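Local coordinates for nitrite oxidoreductase subunit A (PDB 7B04), which is a molybdenum- and iron-sulfur-containing subunit of the molybdopterin oxidoreductase family, with two bound MD1 molecules, at residues B[164-174]-B[688-696]. Numbering follows the deposited sequence.
Sequences RGNDELLRASW and IEYADFAFP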
ATOM      1  N   ARG B 164     -17.693 -26.532   6.766  1.00 33.14           N
ATOM      2  CA  ARG B 164     -17.021 -25.917   7.903  1.00 34.46           C
ATOM      3  C   ARG B 164     -17.313 -24.429   8.033  1.00 44.12           C
ATOM      4  O   ARG B 164     -16.898 -23.818   9.025  1.00 47.11           O
ATOM      5  CB  ARG B 164     -15.503 -26.106   7.802  1.00 32.36           C
ATOM      6  CG  ARG B 164     -14.979 -27.473   8.203  1.00 36.47           C
ATOM      7  CD  ARG B 164     -13.461 -27.424   8.328  1.00 34.30           C
ATOM      8  NE  ARG B 164     -12.882 -28.680   8.793  1.00 34.16           N
ATOM      9  CZ  ARG B 164     -12.340 -29.594   7.993  1.00 33.44           C
ATOM     10  NH1 ARG B 164     -12.303 -29.392   6.683  1.00 26.18           N
ATOM     11  NH2 ARG B 164     -11.833 -30.709   8.502  1.00 31.81           N
ATOM     12  N   GLY B 165     -18.014 -23.834   7.072  1.00 43.69           N
ATOM     13  CA  GLY B 165     -18.242 -22.404   7.090  1.00 35.02           C
ATOM     14  C   GLY B 165     -19.563 -22.017   7.717  1.00 33.76           C
ATOM     15  O   GLY B 165     -19.838 -20.829   7.916  1.00 30.26           O
ATOM     16  N   ASN B 166     -20.391 -23.012   8.030  1.00 33.50           N
ATOM     17  CA  ASN B 166     -21.641 -22.796   8.743  1.00 34.19           C
ATOM     18  C   ASN B 166     -21.617 -23.404  10.139  1.00 34.21           C
ATOM     19  O   ASN B 166     -22.663 -23.484  10.792  1.00 31.16           O
ATOM     20  CB  ASN B 166     -22.816 -23.353   7.937  1.00 35.66           C
ATOM     21  CG  ASN B 166     -23.045 -22.590   6.648  1.00 38.06           C
ATOM     22  OD1 ASN B 166     -22.879 -23.132   5.555  1.00 35.30           O
ATOM     23  ND2 ASN B 166     -23.421 -21.322   6.769  1.00 43.11           N
ATOM     24  N   ASP B 167     -20.449 -23.831  10.611  1.00 32.79           N
ATOM     25  CA  ASP B 167     -20.288 -24.298  11.976  1.00 33.14           C
ATOM     26  C   ASP B 167     -19.867 -23.119  12.848  1.00 35.14           C
ATOM     27  O   ASP B 167     -19.789 -21.978  12.390  1.00 36.91           O
ATOM     28  CB  ASP B 167     -19.275 -25.442  12.024  1.00 28.24           C
ATOM     29  CG  ASP B 167     -19.388 -26.276  13.285  1.00 32.36           C
ATOM     30  OD1 ASP B 167     -20.229 -25.949  14.147  1.00 37.13           O
ATOM     31  OD2 ASP B 167     -18.636 -27.264  13.409  1.00 36.73           O
ATOM     32  N   GLU B 168     -19.584 -23.382  14.119  1.00 31.78           N
ATOM     33  CA  GLU B 168     -19.280 -22.326  15.072  1.00 29.78           C
ATOM     34  C   GLU B 168     -17.893 -22.528  15.664  1.00 36.52           C
ATOM     35  O   GLU B 168     -17.502 -23.652  15.988  1.00 40.32           O
ATOM     36  CB  GLU B 168     -20.324 -22.278  16.192  1.00 31.08           C
ATOM     37  CG  GLU B 168     -20.167 -21.094  17.128  1.00 40.41           C
ATOM     38  CD  GLU B 168     -21.248 -21.041  18.186  1.00 44.56           C
ATOM     39  OE1 GLU B 168     -22.102 -21.953  18.208  1.00 41.30           O
ATOM     40  OE2 GLU B 168     -21.244 -20.090  18.996  1.00 53.70           O
ATOM     41  N   LEU B 169     -17.156 -21.428  15.802  1.00 32.98           N
ATOM     42  CA  LEU B 169     -15.856 -21.436  16.457  1.00 26.27           C
ATOM     43  C   LEU B 169     -16.047 -21.046  17.917  1.00 23.86           C
ATOM     44  O   LEU B 169     -16.464 -19.922  18.217  1.00 32.27           O
ATOM     45  CB  LEU B 169     -14.892 -20.482  15.756  1.00 23.21           C
ATOM     46  CG  LEU B 169     -14.493 -20.891  14.338  1.00 27.77           C
ATOM     47  CD1 LEU B 169     -13.718 -19.780  13.656  1.00 30.33           C
ATOM     48  CD2 LEU B 169     -13.685 -22.181  14.357  1.00 28.05           C
ATOM     49  N   LEU B 170     -15.741 -21.971  18.818  1.00 24.87           N
ATOM     50  CA  LEU B 170     -15.961 -21.803  20.246  1.00 27.03           C
ATOM     51  C   LEU B 170     -14.671 -21.407  20.953  1.00 26.11           C
ATOM     52  O   LEU B 170     -13.565 -21.682  20.482  1.00 25.56           O
ATOM     53  CB  LEU B 170     -16.518 -23.094  20.854  1.00 32.36           C
ATOM     54  CG  LEU B 170     -17.825 -23.589  20.232  1.00 38.86           C
ATOM     55  CD1 LEU B 170     -18.211 -24.947  20.801  1.00 32.94           C
ATOM     56  CD2 LEU B 170     -18.938 -22.573  20.446  1.00 39.30           C
ATOM     57  N   ARG B 171     -14.827 -20.753  22.100  1.00 27.40           N
ATOM     58  CA  ARG B 171     -13.668 -20.374  22.893  1.00 22.31           C
ATOM     59  C   ARG B 171     -13.078 -21.594  23.587  1.00 22.29           C
ATOM     60  O   ARG B 171     -13.802 -22.475  24.057  1.00 35.83           O
ATOM     61  CB  ARG B 171     -14.055 -19.326  23.941  1.00 28.57           C
ATOM     62  CG  ARG B 171     -12.895 -18.883  24.825  1.00 36.74           C
ATOM     63  CD  ARG B 171     -13.349 -18.057  26.018  1.00 33.55           C
ATOM     64  NE  ARG B 171     -12.211 -17.632  26.831  1.00 40.36           N
ATOM     65  CZ  ARG B 171     -11.684 -16.412  26.799  1.00 36.70           C
ATOM     66  NH1 ARG B 171     -12.201 -15.490  26.002  1.00 27.95           N
ATOM     67  NH2 ARG B 171     -10.647 -16.112  27.569  1.00 33.26           N
ATOM     68  N   ALA B 172     -11.752 -21.643  23.648  1.00 20.88           N
ATOM     69  CA  ALA B 172     -11.050 -22.686  24.369  1.00 28.70           C
ATOM     70  C   ALA B 172      -9.971 -22.058  25.235  1.00 29.44           C
ATOM     71  O   ALA B 172      -9.374 -21.039  24.872  1.00 27.43           O
ATOM     72  CB  ALA B 172     -10.424 -23.711  23.412  1.00 28.31           C
ATOM     73  N   SER B 173      -9.721 -22.683  26.380  1.00 29.69           N
ATOM     74  CA  SER B 173      -8.532 -22.348  27.142  1.00 24.38           C
ATOM     75  C   SER B 173      -7.320 -22.986  26.480  1.00 21.20           C
ATOM     76  O   SER B 173      -7.435 -23.959  25.732  1.00 23.19           O
ATOM     77  CB  SER B 173      -8.663 -22.810  28.595  1.00 35.57           C
ATOM     78  OG  SER B 173      -8.494 -24.211  28.702  1.00 21.95           O
ATOM     79  N   TRP B 174      -6.144 -22.412  26.746  1.00 26.99           N
ATOM     80  CA  TRP B 174      -4.928 -22.882  26.079  1.00 25.64           C
ATOM     81  C   TRP B 174      -4.681 -24.353  26.362  1.00 25.51           C
ATOM     82  O   TRP B 174      -4.298 -25.112  25.465  1.00 27.97           O
ATOM     83  CB  TRP B 174      -3.724 -22.059  26.535  1.00 25.18           C
ATOM     84  CG  TRP B 174      -3.620 -20.755  25.838  1.00 23.28           C
ATOM     85  CD1 TRP B 174      -3.961 -19.531  26.339  1.00 23.94           C
ATOM     86  CD2 TRP B 174      -3.144 -20.527  24.505  1.00 26.94           C
ATOM     87  NE1 TRP B 174      -3.731 -18.554  25.398  1.00 23.69           N
ATOM     88  CE2 TRP B 174      -3.228 -19.138  24.265  1.00 25.99           C
ATOM     89  CE3 TRP B 174      -2.656 -21.357  23.493  1.00 19.73           C
ATOM     90  CZ2 TRP B 174      -2.843 -18.566  23.055  1.00 25.96           C
ATOM     91  CZ3 TRP B 174      -2.276 -20.786  22.296  1.00 22.48           C
ATOM     92  CH2 TRP B 174      -2.370 -19.407  22.087  1.00 28.11           C
ATOM     93  N   ILE B 688      -9.077 -19.158   9.313  1.00 34.10           N
ATOM     94  CA  ILE B 688      -9.566 -19.655  10.595  1.00 34.74           C
ATOM     95  C   ILE B 688     -11.038 -20.032  10.473  1.00 34.31           C
ATOM     96  O   ILE B 688     -11.499 -21.020  11.061  1.00 40.08           O
ATOM     97  CB  ILE B 688      -9.357 -18.607  11.710  1.00 36.22           C
ATOM     98  CG1 ILE B 688      -7.992 -18.724  12.393  1.00 31.80           C
ATOM     99  CG2 ILE B 688     -10.453 -18.700  12.768  1.00 28.73           C
ATOM    100  CD1 ILE B 688      -6.827 -18.481  11.487  1.00 35.70           C
ATOM    101  N   GLU B 689     -11.782 -19.278   9.660  1.00 34.43           N
ATOM    102  CA  GLU B 689     -13.207 -19.534   9.486  1.00 36.89           C
ATOM    103  C   GLU B 689     -13.466 -20.900   8.872  1.00 34.45           C
ATOM    104  O   GLU B 689     -14.537 -21.482   9.081  1.00 32.88           O
ATOM    105  CB  GLU B 689     -13.828 -18.438   8.620  1.00 37.15           C
ATOM    106  CG  GLU B 689     -14.321 -17.226   9.389  1.00 32.61           C
ATOM    107  CD  GLU B 689     -15.823 -17.241   9.593  1.00 36.23           C
ATOM    108  OE1 GLU B 689     -16.315 -18.079  10.379  1.00 47.87           O
ATOM    109  OE2 GLU B 689     -16.513 -16.417   8.958  1.00 26.20           O
ATOM    110  N   TYR B 690     -12.507 -21.427   8.116  1.00 35.11           N
ATOM    111  CA  TYR B 690     -12.605 -22.760   7.536  1.00 30.81           C
ATOM    112  C   TYR B 690     -11.562 -23.708   8.124  1.00 35.37           C
ATOM    113  O   TYR B 690     -11.110 -24.637   7.452  1.00 37.55           O
ATOM    114  CB  TYR B 690     -12.473 -22.692   6.016  1.00 30.87           C
ATOM    115  CG  TYR B 690     -13.709 -22.176   5.306  1.00 40.85           C
ATOM    116  CD1 TYR B 690     -14.792 -23.011   5.061  1.00 36.50           C
ATOM    117  CD2 TYR B 690     -13.788 -20.858   4.873  1.00 36.46           C
ATOM    118  CE1 TYR B 690     -15.921 -22.546   4.411  1.00 37.05           C
ATOM    119  CE2 TYR B 690     -14.914 -20.384   4.223  1.00 30.47           C
ATOM    120  CZ  TYR B 690     -15.977 -21.233   3.995  1.00 38.35           C
ATOM    121  OH  TYR B 690     -17.098 -20.766   3.348  1.00 41.38           O
ATOM    122  N   ALA B 691     -11.178 -23.485   9.376  1.00 35.12           N
ATOM    123  CA  ALA B 691     -10.210 -24.312  10.085  1.00 26.80           C
ATOM    124  C   ALA B 691     -10.872 -24.972  11.292  1.00 28.98           C
ATOM    125  O   ALA B 691     -12.038 -24.719  11.609  1.00 36.86           O
ATOM    126  CB  ALA B 691      -8.998 -23.486  10.524  1.00 27.61           C
ATOM    127  N   ASP B 692     -10.106 -25.826  11.969  1.00 23.64           N
ATOM    128  CA  ASP B 692     -10.579 -26.516  13.161  1.00 25.03           C
ATOM    129  C   ASP B 692     -10.007 -25.945  14.448  1.00 31.61           C
ATOM    130  O   ASP B 692     -10.648 -26.053  15.500  1.00 27.47           O
ATOM    131  CB  ASP B 692     -10.226 -28.007  13.092  1.00 29.15           C
ATOM    132  CG  ASP B 692     -10.928 -28.725  11.957  1.00 31.98           C
ATOM    133  OD1 ASP B 692     -12.062 -28.335  11.610  1.00 26.60           O
ATOM    134  OD2 ASP B 692     -10.341 -29.683  11.412  1.00 37.24           O
ATOM    135  N   PHE B 693      -8.826 -25.335  14.390  1.00 30.96           N
ATOM    136  CA  PHE B 693      -8.210 -24.700  15.545  1.00 20.49           C
ATOM    137  C   PHE B 693      -7.712 -23.313  15.170  1.00 24.51           C
ATOM    138  O   PHE B 693      -7.396 -23.039  14.009  1.00 26.05           O
ATOM    139  CB  PHE B 693      -7.038 -25.524  16.088  1.00 23.32           C
ATOM    140  CG  PHE B 693      -7.452 -26.736  16.863  1.00 24.58           C
ATOM    141  CD1 PHE B 693      -7.720 -26.651  18.218  1.00 31.19           C
ATOM    142  CD2 PHE B 693      -7.564 -27.967  16.238  1.00 30.55           C
ATOM    143  CE1 PHE B 693      -8.094 -27.769  18.935  1.00 35.43           C
ATOM    144  CE2 PHE B 693      -7.939 -29.088  16.950  1.00 36.06           C
ATOM    145  CZ  PHE B 693      -8.204 -28.989  18.300  1.00 35.12           C
ATOM    146  N   ALA B 694      -7.637 -22.444  16.173  1.00 24.52           N
ATOM    147  CA  ALA B 694      -7.085 -21.106  16.014  1.00 16.34           C
ATOM    148  C   ALA B 694      -6.306 -20.759  17.270  1.00 20.97           C
ATOM    149  O   ALA B 694      -6.814 -20.924  18.382  1.00 22.14           O
ATOM    150  CB  ALA B 694      -8.185 -20.069  15.762  1.00 19.20           C
ATOM    151  N   PHE B 695      -5.080 -20.285  17.091  1.00 20.86           N
ATOM    152  CA  PHE B 695      -4.211 -19.946  18.217  1.00 18.73           C
ATOM    153  C   PHE B 695      -3.797 -18.487  18.120  1.00 26.99           C
ATOM    154  O   PHE B 695      -3.052 -18.116  17.194  1.00 30.96           O
ATOM    155  CB  PHE B 695      -2.982 -20.853  18.244  1.00 22.79           C
ATOM    156  CG  PHE B 695      -3.312 -22.303  18.430  1.00 27.12           C
ATOM    157  CD1 PHE B 695      -3.616 -22.801  19.685  1.00 25.56           C
ATOM    158  CD2 PHE B 695      -3.332 -23.166  17.348  1.00 30.47           C
ATOM    159  CE1 PHE B 695      -3.926 -24.137  19.860  1.00 28.69           C
ATOM    160  CE2 PHE B 695      -3.641 -24.499  17.516  1.00 21.96           C
ATOM    161  CZ  PHE B 695      -3.938 -24.986  18.772  1.00 25.27           C
ATOM    162  N   PRO B 696      -4.252 -17.628  19.033  1.00 26.09           N
ATOM    163  CA  PRO B 696      -3.884 -16.207  18.972  1.00 25.74           C
ATOM    164  C   PRO B 696      -2.428 -16.015  19.368  1.00 23.43           C
ATOM    165  O   PRO B 696      -2.018 -16.371  20.474  1.00 22.80           O
ATOM    166  CB  PRO B 696      -4.840 -15.549  19.973  1.00 25.76           C
ATOM    167  CG  PRO B 696      -5.178 -16.636  20.929  1.00 24.90           C
ATOM    168  CD  PRO B 696      -5.176 -17.915  20.142  1.00 24.18           C
TER
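Strands 169-171 and 693-696 lie in one mixed beta-sheet without pairing directly: strand 135-137 runs between them, antiparallel to both, and the segments meet at Arg164 and Gly165, at Leu169 and at Trp174, against the type I turn Ile688 to Ala691, Asp692 and the strand residues Phe695 and Pro696. The polar contact is a salt bridge between Arg164 and Asp692. The arginine chain, extended from CG to NE, brings NE to Asp692 OD1 at 3.0 Å, with an N-H...O angle of 144°; OD1 is met on its syn side but tilted out of the carboxylate plane, and the guanidinium and carboxylate planes stand 54° apart. Each group has further partners: Arg137 of the intervening strand also bridges to Asp692 OD1, while NH1 and NH2 of Arg164 bond to the carbonyls of Asn671 and Ile674. The buried carboxylate is therefore held by two arginines, which probably favours its charged form. Next to Arg164, Gly165 CA lies 3.5 Å from Tyr690 CE1, the backbone passing close to the phenol ring, whose OH bonds to Asp1027 N. Leu169 points toward the turn: its CD1 touches Ile688 CG2 at 3.6 Å, the two side chains crossing at about a right angle, and its CD2 comes within 4.1 Å of Ala691 O. Trp174, the first residue of helix 174-191, packs against Phe695 and Pro696; its CG, beside the backbone N (chi1 -80°), swings the six-membered ring toward them. CZ3 meets the edge of the Phe695 ring at CD1 (3.6 Å), CZ2 packs on Pro696 CG (3.7 Å), and Pro696 O lies in the indole plane, 3.5 Å from CH2. The arrangement is that of the antiparallel margin of a mostly parallel alpha/beta sheet, here in a molybdopterin oxidoreductase, with the side chain of Ile688 about 7 Å from a bound MD1.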